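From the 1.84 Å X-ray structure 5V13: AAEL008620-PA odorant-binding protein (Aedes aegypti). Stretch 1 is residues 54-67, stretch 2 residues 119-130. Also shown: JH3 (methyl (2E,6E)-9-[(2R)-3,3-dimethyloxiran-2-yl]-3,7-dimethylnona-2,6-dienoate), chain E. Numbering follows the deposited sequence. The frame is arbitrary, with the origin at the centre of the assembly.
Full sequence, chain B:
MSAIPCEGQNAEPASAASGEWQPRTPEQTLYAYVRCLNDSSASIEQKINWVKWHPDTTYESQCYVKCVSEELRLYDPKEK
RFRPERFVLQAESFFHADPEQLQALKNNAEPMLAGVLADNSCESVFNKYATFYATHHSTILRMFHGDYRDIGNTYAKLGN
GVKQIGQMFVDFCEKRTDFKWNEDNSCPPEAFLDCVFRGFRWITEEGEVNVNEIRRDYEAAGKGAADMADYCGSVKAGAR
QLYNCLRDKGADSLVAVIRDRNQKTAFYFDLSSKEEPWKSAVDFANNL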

ATOM      1  N   HIS B  54      23.251  -9.787  15.390  1.00 20.32           N
ATOM      2  CA  HIS B  54      24.427  -9.933  16.256  1.00 23.32           C
ATOM      3  C   HIS B  54      25.632 -10.424  15.461  1.00 23.06           C
ATOM      4  O   HIS B  54      26.013 -11.601  15.526  1.00 27.98           O
ATOM      5  CB  HIS B  54      24.137 -10.816  17.478  1.00 40.44           C
ATOM      6  CG  HIS B  54      23.459 -12.116  17.173  1.00 50.04           C
ATOM      7  ND1 HIS B  54      24.152 -13.246  16.795  1.00 55.14           N
ATOM      8  CD2 HIS B  54      22.157 -12.481  17.248  1.00 53.50           C
ATOM      9  CE1 HIS B  54      23.302 -14.244  16.623  1.00 56.32           C
ATOM     10  NE2 HIS B  54      22.085 -13.806  16.893  1.00 55.80           N
ATOM     11  N   PRO B  55      26.271  -9.526  14.710  1.00 24.25           N
ATOM     12  CA  PRO B  55      27.549  -9.865  14.066  1.00 24.49           C
ATOM     13  C   PRO B  55      28.653 -10.014  15.102  1.00 29.45           C
ATOM     14  O   PRO B  55      28.777  -9.197  16.019  1.00 27.33           O
ATOM     15  CB  PRO B  55      27.826  -8.666  13.145  1.00 24.59           C
ATOM     16  CG  PRO B  55      26.588  -7.760  13.228  1.00 23.05           C
ATOM     17  CD  PRO B  55      25.856  -8.128  14.477  1.00 22.27           C
ATOM     18  N   ASP B  56      29.479 -11.045  14.938  1.00 30.21           N
ATOM     19  CA  ASP B  56      30.568 -11.266  15.880  1.00 30.04           C
ATOM     20  C   ASP B  56      31.771 -10.407  15.486  1.00 25.37           C
ATOM     21  O   ASP B  56      31.671  -9.488  14.673  1.00 28.24           O
ATOM     22  CB  ASP B  56      30.905 -12.755  15.978  1.00 30.47           C
ATOM     23  CG  ASP B  56      31.384 -13.359  14.660  1.00 33.72           C
ATOM     24  OD1 ASP B  56      31.732 -12.621  13.706  1.00 27.99           O
ATOM     25  OD2 ASP B  56      31.418 -14.607  14.591  1.00 36.79           O
ATOM     26  N   THR B  57      32.936 -10.704  16.060  1.00 21.16           N
ATOM     27  CA  THR B  57      34.119  -9.881  15.867  1.00 22.40           C
ATOM     28  C   THR B  57      35.040 -10.398  14.768  1.00 24.03           C
ATOM     29  O   THR B  57      36.135  -9.847  14.592  1.00 22.84           O
ATOM     30  CB  THR B  57      34.904  -9.756  17.177  1.00 33.68           C
ATOM     31  OG1 THR B  57      35.448 -11.031  17.531  1.00 32.72           O
ATOM     32  CG2 THR B  57      33.998  -9.253  18.299  1.00 34.47           C
ATOM     33  N   THR B  58      34.631 -11.423  14.017  1.00 19.39           N
ATOM     34  CA  THR B  58      35.484 -11.877  12.928  1.00 23.37           C
ATOM     35  C   THR B  58      35.564 -10.801  11.844  1.00 23.11           C
ATOM     36  O   THR B  58      34.743  -9.877  11.782  1.00 19.17           O
ATOM     37  CB  THR B  58      34.977 -13.196  12.334  1.00 25.54           C
ATOM     38  OG1 THR B  58      33.680 -13.008  11.762  1.00 23.33           O
ATOM     39  CG2 THR B  58      34.905 -14.272  13.406  1.00 31.99           C
ATOM     40  N   TYR B  59      36.579 -10.929  10.984  1.00 21.01           N
ATOM     41  CA  TYR B  59      36.820  -9.915   9.961  1.00 21.10           C
ATOM     42  C   TYR B  59      35.630  -9.775   9.022  1.00 17.93           C
ATOM     43  O   TYR B  59      35.238  -8.656   8.662  1.00 16.63           O
ATOM     44  CB  TYR B  59      38.083 -10.262   9.172  1.00 21.40           C
ATOM     45  CG  TYR B  59      38.500  -9.217   8.149  1.00 20.69           C
ATOM     46  CD1 TYR B  59      39.064  -8.005   8.556  1.00 26.14           C
ATOM     47  CD2 TYR B  59      38.345  -9.445   6.786  1.00 24.45           C
ATOM     48  CE1 TYR B  59      39.450  -7.048   7.638  1.00 23.26           C
ATOM     49  CE2 TYR B  59      38.741  -8.497   5.850  1.00 26.58           C
ATOM     50  CZ  TYR B  59      39.298  -7.305   6.284  1.00 31.94           C
ATOM     51  OH  TYR B  59      39.692  -6.359   5.364  1.00 34.48           O
ATOM     52  N   GLU B  60      35.044 -10.897   8.600  1.00 18.12           N
ATOM     53  CA  GLU B  60      33.916 -10.811   7.681  1.00 20.63           C
ATOM     54  C   GLU B  60      32.735 -10.079   8.315  1.00 18.72           C
ATOM     55  O   GLU B  60      32.046  -9.315   7.636  1.00 14.82           O
ATOM     56  CB  GLU B  60      33.507 -12.208   7.211  1.00 27.66           C
ATOM     57  CG  GLU B  60      34.353 -12.736   6.050  1.00 35.09           C
ATOM     58  CD  GLU B  60      34.195 -11.900   4.779  1.00 56.49           C
ATOM     59  OE1 GLU B  60      34.843 -10.833   4.667  1.00 65.51           O
ATOM     60  OE2 GLU B  60      33.412 -12.301   3.891  1.00 62.98           O
ATOM     61  N   SER B  61      32.496 -10.285   9.615  1.00 15.73           N
ATOM     62  CA  SER B  61      31.422  -9.557  10.292  1.00 14.92           C
ATOM     63  C   SER B  61      31.745  -8.071  10.429  1.00 14.40           C
ATOM     64  O   SER B  61      30.852  -7.221  10.316  1.00 13.61           O
ATOM     65  CB  SER B  61      31.165 -10.150  11.678  1.00 22.28           C
ATOM     66  OG  SER B  61      30.878 -11.533  11.615  1.00 30.62           O
ATOM     67  N   GLN B  62      33.000  -7.744  10.743  1.00 14.93           N
ATOM     68  CA  GLN B  62      33.401  -6.345  10.799  1.00 14.62           C
ATOM     69  C   GLN B  62      33.218  -5.683   9.446  1.00 15.27           C
ATOM     70  O   GLN B  62      32.723  -4.554   9.362  1.00 14.67           O
ATOM     71  CB  GLN B  62      34.853  -6.216  11.271  1.00 15.47           C
ATOM     72  CG  GLN B  62      35.090  -6.750  12.675  1.00 18.44           C
ATOM     73  CD  GLN B  62      36.559  -6.766  13.063  1.00 26.27           C
ATOM     74  OE1 GLN B  62      37.426  -7.002  12.229  1.00 25.68           O
ATOM     75  NE2 GLN B  62      36.841  -6.518  14.335  1.00 30.58           N
ATOM     76  N   CYS B  63      33.572  -6.385   8.364  1.00 14.47           N
ATOM     77  CA  CYS B  63      33.390  -5.772   7.055  1.00 18.42           C
ATOM     78  C   CYS B  63      31.919  -5.632   6.693  1.00 21.25           C
ATOM     79  O   CYS B  63      31.556  -4.689   5.983  1.00 14.99           O
ATOM     80  CB  CYS B  63      34.123  -6.556   5.978  1.00 19.74           C
ATOM     81  SG  CYS B  63      35.925  -6.424   6.178  1.00 29.05           S
ATOM     82  N   TYR B  64      31.062  -6.551   7.155  1.00 13.12           N
ATOM     83  CA  TYR B  64      29.631  -6.397   6.891  1.00 12.39           C
ATOM     84  C   TYR B  64      29.080  -5.145   7.566  1.00 14.22           C
ATOM     85  O   TYR B  64      28.295  -4.393   6.968  1.00 15.81           O
ATOM     86  CB  TYR B  64      28.858  -7.630   7.363  1.00 12.59           C
ATOM     87  CG  TYR B  64      27.386  -7.568   7.006  1.00 15.31           C
ATOM     88  CD1 TYR B  64      26.967  -7.796   5.702  1.00 11.86           C
ATOM     89  CD2 TYR B  64      26.416  -7.245   7.966  1.00 12.00           C
ATOM     90  CE1 TYR B  64      25.603  -7.723   5.357  1.00 11.52           C
ATOM     91  CE2 TYR B  64      25.063  -7.179   7.635  1.00 14.38           C
ATOM     92  CZ  TYR B  64      24.665  -7.415   6.330  1.00 13.73           C
ATOM     93  OH  TYR B  64      23.326  -7.350   5.981  1.00 11.55           O
ATOM     94  N   VAL B  65      29.464  -4.914   8.819  1.00 12.02           N
ATOM     95  CA  VAL B  65      29.012  -3.710   9.516  1.00 13.99           C
ATOM     96  C   VAL B  65      29.506  -2.450   8.804  1.00 15.00           C
ATOM     97  O   VAL B  65      28.754  -1.479   8.636  1.00 16.78           O
ATOM     98  CB  VAL B  65      29.453  -3.749  10.990  1.00 20.31           C
ATOM     99  CG1 VAL B  65      29.041  -2.452  11.702  1.00 22.45           C
ATOM    100  CG2 VAL B  65      28.832  -4.964  11.690  1.00 20.49           C
ATOM    101  N   LYS B  66      30.767  -2.442   8.371  1.00 15.39           N
ATOM    102  CA  LYS B  66      31.295  -1.287   7.645  1.00 14.18           C
ATOM    103  C   LYS B  66      30.525  -1.051   6.345  1.00 14.10           C
ATOM    104  O   LYS B  66      30.131   0.084   6.035  1.00 16.96           O
ATOM    105  CB  LYS B  66      32.785  -1.486   7.361  1.00 16.11           C
ATOM    106  CG  LYS B  66      33.375  -0.362   6.519  1.00 17.58           C
ATOM    107  CD  LYS B  66      34.809  -0.616   6.147  1.00 22.26           C
ATOM    108  CE  LYS B  66      35.151   0.163   4.886  1.00 22.95           C
ATOM    109  NZ  LYS B  66      36.508  -0.179   4.394  1.00 25.61           N
ATOM    110  N   CYS B  67      30.304  -2.123   5.578  1.00 15.73           N
ATOM    111  CA  CYS B  67      29.568  -2.046   4.319  1.00 16.07           C
ATOM    112  C   CYS B  67      28.174  -1.461   4.520  1.00 13.80           C
ATOM    113  O   CYS B  67      27.766  -0.549   3.796  1.00 14.93           O
ATOM    114  CB  CYS B  67      29.469  -3.449   3.695  1.00 18.67           C
ATOM    115  SG  CYS B  67      28.588  -3.582   2.071  1.00 28.23           S
ATOM    116  N   ASP B 119      42.056   5.173  10.313  1.00 24.63           N
ATOM    117  CA  ASP B 119      41.890   4.584   8.987  1.00 23.07           C
ATOM    118  C   ASP B 119      40.445   4.116   8.835  1.00 24.62           C
ATOM    119  O   ASP B 119      39.672   4.104   9.797  1.00 22.64           O
ATOM    120  CB  ASP B 119      42.860   3.408   8.770  1.00 22.39           C
ATOM    121  CG  ASP B 119      42.717   2.335   9.840  1.00 32.93           C
ATOM    122  OD1 ASP B 119      41.605   1.769   9.993  1.00 28.64           O
ATOM    123  OD2 ASP B 119      43.721   2.065  10.535  1.00 35.85           O
ATOM    124  N   ASN B 120      40.097   3.702   7.613  1.00 24.43           N
ATOM    125  CA  ASN B 120      38.767   3.197   7.284  1.00 24.32           C
ATOM    126  C   ASN B 120      38.678   1.669   7.280  1.00 23.22           C
ATOM    127  O   ASN B 120      37.758   1.118   6.662  1.00 21.93           O
ATOM    128  CB  ASN B 120      38.313   3.730   5.921  1.00 21.74           C
ATOM    129  CG  ASN B 120      37.854   5.176   5.979  1.00 24.45           C
ATOM    130  OD1 ASN B 120      37.255   5.603   6.958  1.00 25.98           O
ATOM    131  ND2 ASN B 120      38.127   5.932   4.920  1.00 27.46           N
ATOM    132  N   SER B 121      39.580   0.977   7.972  1.00 24.11           N
ATOM    133  CA  SER B 121      39.555  -0.481   7.975  1.00 28.09           C
ATOM    134  C   SER B 121      38.275  -1.001   8.630  1.00 26.70           C
ATOM    135  O   SER B 121      37.639  -0.321   9.444  1.00 24.82           O
ATOM    136  CB  SER B 121      40.783  -1.043   8.693  1.00 24.93           C
ATOM    137  OG  SER B 121      40.684  -0.956  10.109  1.00 21.55           O
ATOM    138  N   CYS B 122      37.886  -2.222   8.249  1.00 18.33           N
ATOM    139  CA  CYS B 122      36.690  -2.831   8.843  1.00 16.22           C
ATOM    140  C   CYS B 122      36.824  -2.911  10.358  1.00 16.89           C
ATOM    141  O   CYS B 122      35.846  -2.712  11.091  1.00 16.37           O
ATOM    142  CB  CYS B 122      36.455  -4.237   8.277  1.00 25.51           C
ATOM    143  SG  CYS B 122      36.305  -4.400   6.472  1.00 29.30           S
ATOM    144  N   GLU B 123      38.039  -3.200  10.845  1.00 16.75           N
ATOM    145  CA  GLU B 123      38.244  -3.303  12.287  1.00 20.52           C
ATOM    146  C   GLU B 123      38.025  -1.962  12.978  1.00 24.36           C
ATOM    147  O   GLU B 123      37.380  -1.904  14.033  1.00 20.74           O
ATOM    148  CB  GLU B 123      39.649  -3.837  12.593  1.00 23.87           C
ATOM    149  CG  GLU B 123      39.916  -4.010  14.085  1.00 38.56           C
ATOM    150  CD  GLU B 123      41.352  -4.413  14.392  1.00 64.35           C
ATOM    151  OE1 GLU B 123      42.161  -4.546  13.447  1.00 71.94           O
ATOM    152  OE2 GLU B 123      41.667  -4.596  15.587  1.00 71.23           O
ATOM    153  N   SER B 124      38.566  -0.875  12.416  1.00 21.06           N
ATOM    154  CA  SER B 124      38.419   0.422  13.079  1.00 22.62           C
ATOM    155  C   SER B 124      36.964   0.868  13.109  1.00 18.29           C
ATOM    156  O   SER B 124      36.495   1.417  14.117  1.00 18.37           O
ATOM    157  CB  SER B 124      39.279   1.479  12.389  1.00 22.22           C
ATOM    158  OG  SER B 124      40.653   1.180  12.527  1.00 23.64           O
ATOM    159  N   VAL B 125      36.234   0.652  12.018  1.00 16.49           N
ATOM    160  CA  VAL B 125      34.842   1.097  11.970  1.00 15.67           C
ATOM    161  C   VAL B 125      33.981   0.263  12.921  1.00 18.12           C
ATOM    162  O   VAL B 125      33.199   0.802  13.709  1.00 15.77           O
ATOM    163  CB  VAL B 125      34.319   1.049  10.520  1.00 17.56           C
ATOM    164  CG1 VAL B 125      32.842   1.363  10.456  1.00 13.01           C
ATOM    165  CG2 VAL B 125      35.109   2.006   9.620  1.00 17.13           C
ATOM    166  N   PHE B 126      34.134  -1.068  12.880  1.00 14.43           N
ATOM    167  CA  PHE B 126      33.384  -1.948  13.779  1.00 15.16           C
ATOM    168  C   PHE B 126      33.680  -1.620  15.241  1.00 19.37           C
ATOM    169  O   PHE B 126      32.763  -1.486  16.054  1.00 18.18           O
ATOM    170  CB  PHE B 126      33.721  -3.412  13.458  1.00 14.47           C
ATOM    171  CG  PHE B 126      33.050  -4.418  14.335  1.00 15.04           C
ATOM    172  CD1 PHE B 126      33.639  -4.837  15.524  1.00 19.75           C
ATOM    173  CD2 PHE B 126      31.851  -5.009  13.937  1.00 21.68           C
ATOM    174  CE1 PHE B 126      33.020  -5.793  16.321  1.00 16.94           C
ATOM    175  CE2 PHE B 126      31.225  -5.964  14.729  1.00 25.57           C
ATOM    176  CZ  PHE B 126      31.808  -6.361  15.916  1.00 15.55           C
ATOM    177  N   ASN B 127      34.959  -1.480  15.598  1.00 19.72           N
ATOM    178  CA  ASN B 127      35.296  -1.209  16.995  1.00 20.42           C
ATOM    179  C   ASN B 127      34.745   0.131  17.470  1.00 23.06           C
ATOM    180  O   ASN B 127      34.336   0.264  18.631  1.00 18.99           O
ATOM    181  CB  ASN B 127      36.805  -1.262  17.178  1.00 20.88           C
ATOM    182  CG  ASN B 127      37.309  -2.670  17.148  1.00 25.94           C
ATOM    183  OD1 ASN B 127      36.523  -3.618  17.252  1.00 26.64           O
ATOM    184  ND2 ASN B 127      38.612  -2.832  17.007  1.00 29.75           N
ATOM    185  N   LYS B 128      34.725   1.135  16.591  1.00 15.62           N
ATOM    186  CA  LYS B 128      34.195   2.435  16.987  1.00 18.72           C
ATOM    187  C   LYS B 128      32.689   2.365  17.224  1.00 16.84           C
ATOM    188  O   LYS B 128      32.168   3.022  18.130  1.00 21.21           O
ATOM    189  CB  LYS B 128      34.557   3.479  15.922  1.00 17.09           C
ATOM    190  CG  LYS B 128      33.942   4.872  16.131  1.00 16.50           C
ATOM    191  CD  LYS B 128      34.222   5.409  17.547  1.00 28.10           C
ATOM    192  CE  LYS B 128      35.323   6.453  17.563  1.00 44.08           C
ATOM    193  NZ  LYS B 128      35.522   7.032  18.929  1.00 46.56           N
ATOM    194  N   TYR B 129      31.988   1.531  16.462  1.00 17.14           N
ATOM    195  CA  TYR B 129      30.541   1.379  16.601  1.00 13.42           C
ATOM    196  C   TYR B 129      30.141   0.572  17.838  1.00 14.07           C
ATOM    197  O   TYR B 129      28.983   0.654  18.275  1.00 15.65           O
ATOM    198  CB  TYR B 129      30.026   0.701  15.335  1.00 17.14           C
ATOM    199  CG  TYR B 129      28.528   0.682  15.094  1.00 12.87           C
ATOM    200  CD1 TYR B 129      27.766   1.846  15.160  1.00 13.74           C
ATOM    201  CD2 TYR B 129      27.897  -0.491  14.711  1.00 13.53           C
ATOM    202  CE1 TYR B 129      26.387   1.820  14.896  1.00 12.65           C
ATOM    203  CE2 TYR B 129      26.547  -0.529  14.455  1.00 11.47           C
ATOM    204  CZ  TYR B 129      25.798   0.625  14.547  1.00 17.29           C
ATOM    205  OH  TYR B 129      24.453   0.580  14.266  1.00 13.07           O
ATOM    206  N   ALA B 130      31.064  -0.207  18.409  1.00 16.71           N
ATOM    207  CA  ALA B 130      30.681  -1.334  19.262  1.00 19.39           C
ATOM    208  C   ALA B 130      29.906  -0.894  20.502  1.00 20.51           C
ATOM    209  O   ALA B 130      28.862  -1.477  20.823  1.00 18.66           O
ATOM    210  CB  ALA B 130      31.927  -2.134  19.656  1.00 22.31           C
TER
HETATM  211  C1  JH3 E 301      18.698  -8.844   6.476  1.00 19.20           C
HETATM  212  O2  JH3 E 301      17.593  -8.902   6.984  1.00 26.63           O
HETATM  213  O1  JH3 E 301      18.848  -9.332   5.129  1.00 26.28           O
HETATM  214  CM  JH3 E 301      17.685  -9.780   4.430  1.00 26.40           C
HETATM  215  C2  JH3 E 301      19.893  -8.287   7.138  1.00 17.52           C
HETATM  216  C3  JH3 E 301      19.982  -7.805   8.380  1.00 12.87           C
HETATM  217  C3' JH3 E 301      18.833  -7.758   9.349  1.00 17.41           C
HETATM  218  C4  JH3 E 301      21.330  -7.269   8.798  1.00 13.64           C
HETATM  219  C5  JH3 E 301      21.134  -5.961   9.558  1.00 16.25           C
HETATM  220  C6  JH3 E 301      22.437  -5.194   9.581  1.00 14.03           C
HETATM  221  C7  JH3 E 301      23.297  -5.246  10.608  1.00 15.23           C
HETATM  222  C7' JH3 E 301      23.024  -6.121  11.802  1.00 16.95           C
HETATM  223  C8  JH3 E 301      24.573  -4.422  10.521  1.00 19.48           C
HETATM  224  C9  JH3 E 301      24.644  -3.341  11.613  1.00 18.61           C
HETATM  225  CA  JH3 E 301      23.377  -2.492  11.682  1.00 16.96           C
HETATM  226  O3  JH3 E 301      23.492  -1.367  12.582  1.00 16.80           O
HETATM  227  CB  JH3 E 301      23.525  -1.054  11.188  1.00 17.52           C
HETATM  228  CB' JH3 E 301      22.238  -0.508  10.560  1.00 14.96           C
HETATM  229  CC  JH3 E 301      24.880  -0.541  10.722  1.00 20.65           C
HETATM  230  O   HOH W   1      39.810  -3.772   6.537  1.00 33.33           O

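The two stretches belong to one chain, and no two residues that touch are closer than 54 positions in sequence. Each is a short loop leading into a helix, 59-67 in stretch 1 and 122-130 in stretch 2. The helix axes cross at 75° and approach to 8.1 Å. Their closest CA atoms are those of Cys63 and Cys122, 4.8 Å apart. Together the stretches bury 639 Å² between them.

Stretch 2 opens with a tight polar turn. Asp119 OD1 accepts from Ser121 N at 3.0 Å, from Ser121 OG at 2.9 Å and from Ser124 OG at 2.8 Å. Asp119 itself does not reach stretch 1. A similar arrangement precedes the other helix, where Asp56 OD1 accepts from Thr58 N at 3.2 Å, from Thr58 OG1 at 2.8 Å and from Ser61 OG at 2.5 Å.

Asn120 makes the cross-stretch hydrogen bond through its backbone. Lys66 NZ donates to Asn120 O at 2.9 Å. The lysine side chain is extended, with all four chi angles in t, and so spans the distance to the loop. Its aliphatic part packs on the way, with Lys66 CD 4.0 Å from Cys122 CA. Ser121 is the N-cap of its helix: its OG accepts from Ser124 N at 3.1 Å, satisfying an amide that has no helical carbonyl before it.

Cys122 is the covalent link. Its SG lies 2.1 Å from Cys63 SG, and the disulfide has a chi3 of 98°, near the relaxed value. The Cys122 side chain fits as a knob among Tyr59, Gln62, Cys63 and Lys66. Its SG is 4.7 Å from the centroid of the Tyr59 ring, in an oblique sulfur-aromatic contact. Water 1 adds a polar bridge here. It accepts from Cys122 N at 3.0 Å and is hydrogen-bonded to Tyr59 OH at 2.8 Å.

Glu123 lies beside Gln62, with its CA 3.8 Å from Gln62 OE1, but the end of its side chain leads away. Gln62 is the reciprocal knob, sitting among Cys122, Glu123, Phe126 and Asn127. Ser124 faces away. Val125 points toward stretch 1, and its CG1 comes within 4.2 Å of Lys66 CA.

Phe126 has the largest area covered by the other stretch. Gln62 CG lies over one face of the ring, 3.9 Å from its centroid, in a CH-pi contact. Val65 CG2 approaches the ring edge, 3.8 Å from Phe126 CD2. The far end of the ring reaches the loop before helix 59-67, where Asp56 O is 3.4 Å from Phe126 CZ.

Asn127 contributes little, and Lys128 and Ala130 are out of reach. Tyr129 closes the contact, with its CD2 3.8 Å from Val65 CG1. Its hydroxyl serves the ligand: Tyr129 OH donates to the epoxide oxygen, JH3 O3, at 2.7 Å. From stretch 1, Tyr64 OH comes within 3.5 Å of JH3 C4, so both helices contribute to the ligand site.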